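Local coordinates for NTF2 domain-containing protein (Chaetomium thermophilum, PDB 4X2M) that probably serves in nuclear mRNA export as Mtr2, the small NTF2-like partner of the export receptor Mex67, at residues V94-A99 with V119-A124; T126-V131 with H148-F153. All coordinates share one frame; numbering follows the deposited sequence.

Contact 1: residues V94-A99 with V119-A124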
ATOM      1  N   VAL A  94       8.768  10.367  -1.548  1.00 22.03           N
ATOM      2  CA  VAL A  94       8.383  10.005  -2.909  1.00 24.08           C
ATOM      3  C   VAL A  94       9.320  10.627  -3.937  1.00 23.32           C
ATOM      4  O   VAL A  94       9.733  11.782  -3.816  1.00 27.23           O
ATOM      5  CB  VAL A  94       6.922  10.421  -3.212  1.00 26.26           C
ATOM      6  CG1 VAL A  94       6.708  11.906  -2.938  1.00 29.95           C
ATOM      7  CG2 VAL A  94       6.546  10.069  -4.649  1.00 29.66           C
ATOM      8  N   HIS A  95       9.647   9.829  -4.949  1.00 29.42           N
ATOM      9  CA  HIS A  95      10.595  10.205  -5.989  1.00 34.92           C
ATOM     10  C   HIS A  95      10.053   9.771  -7.348  1.00 35.15           C
ATOM     11  O   HIS A  95       9.720   8.602  -7.542  1.00 33.22           O
ATOM     12  CB  HIS A  95      11.956   9.563  -5.707  1.00 40.30           C
ATOM     13  CG  HIS A  95      12.925   9.658  -6.843  1.00 55.10           C
ATOM     14  ND1 HIS A  95      13.450  10.855  -7.279  1.00 70.15           N
ATOM     15  CD2 HIS A  95      13.475   8.699  -7.625  1.00 57.70           C
ATOM     16  CE1 HIS A  95      14.278  10.630  -8.283  1.00 69.77           C
ATOM     17  NE2 HIS A  95      14.311   9.330  -8.514  1.00 64.52           N
ATOM     18  N   VAL A  96       9.967  10.708  -8.287  1.00 33.14           N
ATOM     19  CA  VAL A  96       9.474  10.397  -9.624  1.00 29.45           C
ATOM     20  C   VAL A  96      10.556   9.683 -10.430  1.00 27.43           C
ATOM     21  O   VAL A  96      11.601  10.259 -10.726  1.00 34.16           O
ATOM     22  CB  VAL A  96       9.021  11.672 -10.373  1.00 31.24           C
ATOM     23  CG1 VAL A  96       8.576  11.339 -11.796  1.00 27.28           C
ATOM     24  CG2 VAL A  96       7.892  12.360  -9.618  1.00 37.45           C
ATOM     25  N   ILE A  97      10.295   8.426 -10.780  1.00 22.57           N
ATOM     26  CA  ILE A  97      11.246   7.631 -11.551  1.00 23.76           C
ATOM     27  C   ILE A  97      11.157   7.991 -13.028  1.00 25.32           C
ATOM     28  O   ILE A  97      12.172   8.129 -13.710  1.00 30.94           O
ATOM     29  CB  ILE A  97      10.987   6.114 -11.396  1.00 29.39           C
ATOM     30  CG1 ILE A  97      11.030   5.696  -9.926  1.00 36.57           C
ATOM     31  CG2 ILE A  97      12.000   5.312 -12.217  1.00 35.13           C
ATOM     32  CD1 ILE A  97      10.523   4.281  -9.692  1.00 38.23           C
ATOM     33  N   ASN A  98       9.927   8.139 -13.510  1.00 27.77           N
ATOM     34  CA  ASN A  98       9.665   8.425 -14.914  1.00 27.04           C
ATOM     35  C   ASN A  98       8.471   9.362 -15.023  1.00 24.67           C
ATOM     36  O   ASN A  98       7.347   8.986 -14.691  1.00 23.13           O
ATOM     37  CB  ASN A  98       9.410   7.125 -15.686  1.00 26.26           C
ATOM     38  CG  ASN A  98       9.387   7.325 -17.191  1.00 28.53           C
ATOM     39  OD1 ASN A  98       9.064   8.405 -17.687  1.00 32.09           O
ATOM     40  ND2 ASN A  98       9.724   6.273 -17.929  1.00 27.47           N
ATOM     41  N   ALA A  99       8.719  10.581 -15.491  1.00 23.94           N
ATOM     42  CA  ALA A  99       7.680  11.602 -15.565  1.00 29.85           C
ATOM     43  C   ALA A  99       6.882  11.505 -16.863  1.00 31.10           C
ATOM     44  O   ALA A  99       5.941  12.269 -17.075  1.00 30.45           O
ATOM     45  CB  ALA A  99       8.296  12.985 -15.430  1.00 28.89           C
ATOM     46  N   VAL A 119       1.082  14.115 -13.827  1.00 48.51           N
ATOM     47  CA  VAL A 119       0.011  13.122 -13.857  1.00 47.02           C
ATOM     48  C   VAL A 119       0.552  11.749 -14.245  1.00 39.26           C
ATOM     49  O   VAL A 119       0.369  10.775 -13.515  1.00 34.48           O
ATOM     50  CB  VAL A 119      -1.105  13.538 -14.841  1.00 52.12           C
ATOM     51  CG1 VAL A 119      -2.138  12.424 -15.006  1.00 51.38           C
ATOM     52  CG2 VAL A 119      -1.774  14.822 -14.373  1.00 52.15           C
ATOM     53  N   ARG A 120       1.226  11.679 -15.388  1.00 32.81           N
ATOM     54  CA  ARG A 120       1.731  10.409 -15.900  1.00 34.70           C
ATOM     55  C   ARG A 120       3.073  10.058 -15.265  1.00 33.42           C
ATOM     56  O   ARG A 120       4.080   9.910 -15.958  1.00 35.03           O
ATOM     57  CB  ARG A 120       1.852  10.465 -17.426  1.00 36.53           C
ATOM     58  CG  ARG A 120       0.521  10.725 -18.119  1.00 40.92           C
ATOM     59  CD  ARG A 120       0.569  10.476 -19.621  1.00 47.35           C
ATOM     60  NE  ARG A 120       1.393  11.454 -20.331  1.00 55.08           N
ATOM     61  CZ  ARG A 120       2.623  11.232 -20.792  1.00 49.32           C
ATOM     62  NH1 ARG A 120       3.215  10.055 -20.627  1.00 43.47           N
ATOM     63  NH2 ARG A 120       3.270  12.201 -21.425  1.00 46.77           N
ATOM     64  N   MET A 121       3.067   9.922 -13.941  1.00 33.47           N
ATOM     65  CA  MET A 121       4.274   9.627 -13.176  1.00 33.91           C
ATOM     66  C   MET A 121       4.355   8.164 -12.764  1.00 30.51           C
ATOM     67  O   MET A 121       3.360   7.578 -12.333  1.00 29.00           O
ATOM     68  CB  MET A 121       4.336  10.480 -11.907  1.00 38.67           C
ATOM     69  CG  MET A 121       4.015  11.953 -12.083  1.00 51.86           C
ATOM     70  SD  MET A 121       3.921  12.801 -10.492  1.00 52.16           S
ATOM     71  CE  MET A 121       2.431  12.086  -9.796  1.00 50.80           C
ATOM     72  N   MET A 122       5.540   7.579 -12.900  1.00 25.15           N
ATOM     73  CA  MET A 122       5.881   6.380 -12.146  1.00 22.00           C
ATOM     74  C   MET A 122       6.696   6.821 -10.937  1.00 25.26           C
ATOM     75  O   MET A 122       7.723   7.484 -11.087  1.00 26.29           O
ATOM     76  CB  MET A 122       6.659   5.377 -12.995  1.00 23.10           C
ATOM     77  CG  MET A 122       7.214   4.207 -12.195  1.00 25.08           C
ATOM     78  SD  MET A 122       7.928   2.923 -13.234  1.00 38.82           S
ATOM     79  CE  MET A 122       9.275   3.826 -13.985  1.00 43.13           C
ATOM     80  N   MET A 123       6.236   6.448  -9.746  1.00 22.07           N
ATOM     81  CA  MET A 123       6.806   6.958  -8.504  1.00 26.67           C
ATOM     82  C   MET A 123       7.421   5.861  -7.648  1.00 26.37           C
ATOM     83  O   MET A 123       6.889   4.755  -7.565  1.00 23.90           O
ATOM     84  CB  MET A 123       5.729   7.676  -7.691  1.00 26.18           C
ATOM     85  CG  MET A 123       5.254   8.985  -8.294  1.00 31.56           C
ATOM     86  SD  MET A 123       3.850   9.674  -7.393  1.00 36.67           S
ATOM     87  CE  MET A 123       2.540   8.567  -7.910  1.00 40.78           C
ATOM     88  N   ALA A 124       8.544   6.184  -7.011  1.00 26.19           N
ATOM     89  CA  ALA A 124       9.100   5.355  -5.950  1.00 24.47           C
ATOM     90  C   ALA A 124       8.663   5.931  -4.613  1.00 26.27           C
ATOM     91  O   ALA A 124       9.030   7.053  -4.270  1.00 25.06           O
ATOM     92  CB  ALA A 124      10.617   5.301  -6.036  1.00 25.25           C
TER
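M122 faces a classic beta bulge formed by I97 and N98, and its carbonyl O collects both of their amides. The bond from I97 N is 2.8 Å to M122 O and lies nearly along the C=O axis; the second, from N98 N, is weak. M122 N returns a nearly straight bond of 2.9 Å to N98 O. Beyond the bulge the regular antiparallel pairing resumes, with A124 N 2.7 Å from H95 O and H95 N bonded to A124 O.

The M122 side chain runs along the bulge. Its CB stands 4.0 Å from N98 O, and CG approaches I97 CD1. The chain then bends at chi3 (63°), which turns the methyl CE against both bulge residues, 3.6 Å from I97 CG2 and 3.7 Å from N98 CB. I97 also reaches across to A124 on the neighbouring strand, its CD1 3.8 Å from A124 CB.

On the face of V96 and M123, joined by V94 and the loop residue M121, methyl groups and sulfurs meet, V94 CG2 lying 3.9 Å from M123 SD. Helix 3-20 covers V94 and V96, and Y173 of strand 173-182 packs on M121 and M123.

Contact 2: residues T126-V131 with H148-F153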
ATOM      1  N   THR A 126       8.530   5.453  -0.483  1.00 22.30           N
ATOM      2  CA  THR A 126       9.057   4.805   0.709  1.00 24.56           C
ATOM      3  C   THR A 126       8.260   5.257   1.924  1.00 23.70           C
ATOM      4  O   THR A 126       8.104   6.453   2.161  1.00 25.32           O
ATOM      5  CB  THR A 126      10.549   5.124   0.929  1.00 28.83           C
ATOM      6  OG1 THR A 126      11.309   4.692  -0.206  1.00 32.04           O
ATOM      7  CG2 THR A 126      11.073   4.426   2.180  1.00 37.56           C
ATOM      8  N   VAL A 127       7.757   4.288   2.683  1.00 22.52           N
ATOM      9  CA  VAL A 127       6.947   4.564   3.862  1.00 20.10           C
ATOM     10  C   VAL A 127       7.621   3.974   5.092  1.00 23.72           C
ATOM     11  O   VAL A 127       8.079   2.833   5.069  1.00 27.23           O
ATOM     12  CB  VAL A 127       5.525   3.984   3.722  1.00 20.88           C
ATOM     13  CG1 VAL A 127       4.678   4.323   4.944  1.00 23.80           C
ATOM     14  CG2 VAL A 127       4.862   4.502   2.453  1.00 20.74           C
ATOM     15  N   SER A 128       7.679   4.764   6.159  1.00 25.33           N
ATOM     16  CA  SER A 128       8.233   4.312   7.428  1.00 21.35           C
ATOM     17  C   SER A 128       7.180   4.457   8.516  1.00 22.90           C
ATOM     18  O   SER A 128       6.453   5.452   8.558  1.00 23.92           O
ATOM     19  CB  SER A 128       9.487   5.108   7.789  1.00 32.04           C
ATOM     20  OG  SER A 128       9.950   4.769   9.085  1.00 42.16           O
ATOM     21  N   GLY A 129       7.093   3.465   9.392  1.00 22.99           N
ATOM     22  CA  GLY A 129       6.123   3.506  10.469  1.00 25.54           C
ATOM     23  C   GLY A 129       6.324   2.421  11.504  1.00 22.84           C
ATOM     24  O   GLY A 129       7.378   1.787  11.562  1.00 23.97           O
ATOM     25  N   SER A 130       5.296   2.211  12.320  1.00 23.45           N
ATOM     26  CA  SER A 130       5.341   1.224  13.389  1.00 27.41           C
ATOM     27  C   SER A 130       4.112   0.324  13.351  1.00 27.11           C
ATOM     28  O   SER A 130       3.040   0.740  12.908  1.00 27.13           O
ATOM     29  CB  SER A 130       5.438   1.916  14.750  1.00 31.04           C
ATOM     30  OG  SER A 130       6.534   2.812  14.791  1.00 37.12           O
ATOM     31  N   VAL A 131       4.279  -0.909  13.818  1.00 23.67           N
ATOM     32  CA  VAL A 131       3.164  -1.830  13.989  1.00 20.95           C
ATOM     33  C   VAL A 131       2.988  -2.117  15.474  1.00 25.88           C
ATOM     34  O   VAL A 131       3.925  -2.557  16.139  1.00 27.74           O
ATOM     35  CB  VAL A 131       3.380  -3.157  13.236  1.00 22.94           C
ATOM     36  CG1 VAL A 131       2.064  -3.906  13.106  1.00 27.27           C
ATOM     37  CG2 VAL A 131       3.988  -2.906  11.863  1.00 24.13           C
ATOM     38  N   HIS A 148       8.903  -1.964  13.951  1.00 23.41           N
ATOM     39  CA  HIS A 148       9.099  -0.915  12.964  1.00 25.40           C
ATOM     40  C   HIS A 148       8.961  -1.553  11.591  1.00 24.12           C
ATOM     41  O   HIS A 148       9.408  -2.681  11.397  1.00 28.25           O
ATOM     42  CB  HIS A 148      10.468  -0.260  13.130  1.00 31.04           C
ATOM     43  CG  HIS A 148      10.881   0.580  11.965  1.00 34.45           C
ATOM     44  ND1 HIS A 148      11.847   0.180  11.067  1.00 42.43           N
ATOM     45  CD2 HIS A 148      10.460   1.797  11.546  1.00 33.91           C
ATOM     46  CE1 HIS A 148      12.006   1.115  10.148  1.00 40.60           C
ATOM     47  NE2 HIS A 148      11.173   2.106  10.414  1.00 41.66           N
ATOM     48  N   PHE A 149       8.342  -0.849  10.646  1.00 23.91           N
ATOM     49  CA  PHE A 149       8.239  -1.367   9.286  1.00 24.10           C
ATOM     50  C   PHE A 149       8.647  -0.346   8.231  1.00 24.46           C
ATOM     51  O   PHE A 149       8.515   0.865   8.425  1.00 22.40           O
ATOM     52  CB  PHE A 149       6.813  -1.864   9.008  1.00 21.23           C
ATOM     53  CG  PHE A 149       5.829  -0.774   8.677  1.00 22.16           C
ATOM     54  CD1 PHE A 149       5.101  -0.148   9.675  1.00 21.34           C
ATOM     55  CD2 PHE A 149       5.613  -0.393   7.361  1.00 23.32           C
ATOM     56  CE1 PHE A 149       4.189   0.847   9.368  1.00 27.46           C
ATOM     57  CE2 PHE A 149       4.705   0.600   7.051  1.00 26.36           C
ATOM     58  CZ  PHE A 149       3.991   1.221   8.054  1.00 25.97           C
ATOM     59  N   ASN A 150       9.143  -0.866   7.113  1.00 21.40           N
ATOM     60  CA  ASN A 150       9.420  -0.070   5.927  1.00 21.59           C
ATOM     61  C   ASN A 150       8.703  -0.663   4.730  1.00 24.02           C
ATOM     62  O   ASN A 150       8.756  -1.873   4.500  1.00 26.44           O
ATOM     63  CB  ASN A 150      10.919  -0.001   5.630  1.00 31.72           C
ATOM     64  CG  ASN A 150      11.658   0.940   6.551  1.00 52.44           C
ATOM     65  OD1 ASN A 150      12.565   0.529   7.272  1.00 64.38           O
ATOM     66  ND2 ASN A 150      11.278   2.213   6.531  1.00 61.78           N
ATOM     67  N   ASP A 151       8.028   0.196   3.979  1.00 22.73           N
ATOM     68  CA  ASP A 151       7.381  -0.203   2.740  1.00 22.95           C
ATOM     69  C   ASP A 151       7.993   0.568   1.584  1.00 25.12           C
ATOM     70  O   ASP A 151       8.170   1.781   1.668  1.00 24.90           O
ATOM     71  CB  ASP A 151       5.874   0.054   2.805  1.00 26.96           C
ATOM     72  CG  ASP A 151       5.075  -1.195   3.134  1.00 35.03           C
ATOM     73  OD1 ASP A 151       5.465  -2.298   2.693  1.00 32.30           O
ATOM     74  OD2 ASP A 151       4.049  -1.072   3.836  1.00 32.79           O
ATOM     75  N   VAL A 152       8.316  -0.145   0.510  1.00 20.37           N
ATOM     76  CA  VAL A 152       8.780   0.486  -0.717  1.00 22.87           C
ATOM     77  C   VAL A 152       7.852   0.102  -1.858  1.00 19.34           C
ATOM     78  O   VAL A 152       7.772  -1.068  -2.234  1.00 22.29           O
ATOM     79  CB  VAL A 152      10.226   0.077  -1.061  1.00 23.57           C
ATOM     80  CG1 VAL A 152      10.699   0.795  -2.318  1.00 24.81           C
ATOM     81  CG2 VAL A 152      11.158   0.382   0.103  1.00 26.68           C
ATOM     82  N   PHE A 153       7.159   1.096  -2.406  1.00 20.62           N
ATOM     83  CA  PHE A 153       6.237   0.877  -3.513  1.00 23.69           C
ATOM     84  C   PHE A 153       6.768   1.495  -4.798  1.00 27.61           C
ATOM     85  O   PHE A 153       7.456   2.517  -4.768  1.00 26.29           O
ATOM     86  CB  PHE A 153       4.859   1.480  -3.219  1.00 20.19           C
ATOM     87  CG  PHE A 153       4.199   0.949  -1.980  1.00 20.56           C
ATOM     88  CD1 PHE A 153       3.452  -0.218  -2.019  1.00 21.57           C
ATOM     89  CD2 PHE A 153       4.289   1.640  -0.785  1.00 21.57           C
ATOM     90  CE1 PHE A 153       2.832  -0.697  -0.881  1.00 23.78           C
ATOM     91  CE2 PHE A 153       3.668   1.169   0.352  1.00 21.63           C
ATOM     92  CZ  PHE A 153       2.940  -0.002   0.305  1.00 21.57           C
TER
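The beta hairpin of strands 122-135 and 145-157 places T126-V131 antiparallel to H148-F153 in the curved sheet of the NTF2 domain. V127 and D151 form one hydrogen-bonded pair, V127 N lying 2.7 Å from D151 O. G129 and F149 form the other, but there F149 N sits 43° out of the plane of the G129 carbonyl, although its N-H points almost straight at the oxygen, 3.0 Å away.

F149 CG takes the position between its own backbone N and carbonyl carbon (chi1 80°), which swings the ring across the neighbouring strand at G129. One face of the ring lies over G129 N, and CE1 comes within 3.4 Å of G129 C. The ring occupies the side of G129 to which a CB would point. V131 CG2 approaches F149 CD1 at 3.7 Å, and Y87 meets the ring edge-to-face. An alanine in place of F149 would probably open a gap over G129 and leave V131 CG2 without the F149 ring and Y87 without its edge-to-face partner. On this same face the buried D151 carboxylate is held by H178 and Y16, one on each oxygen, and V127 CG2 touches the edge of the F153 ring at CE2, 4.1 Å away.

On the opposite face H148 presents its ring edge to S128, with NE2 3.2 Å from S128 OG in a hydrogen bond whose donor may be either. Glycine covered by a cross-strand aromatic is a familiar pairing in antiparallel sheets, here within an NTF2-like fold.

Overall arrangement
Strand 122-135 carries both contacts in series: 119-124 pairs with 94-99 in contact 1, and 126-131 pairs with 148-153 in contact 2. The two centres lie about 19 Å apart, and the segments touch only where they adjoin along that strand. Because strand 83-96 and strand 145-157 flank it on either side, the contacts join three successive strands of one mixed sheet. Contact 1, about 16 Å from the centre of the chain, lies at the end of the pairing with strand 83-96, outermost within this chain; contact 2 is more central, at about 10 Å. Helix 3-20 packs against both contacts, reaching V127 and F153 in contact 2.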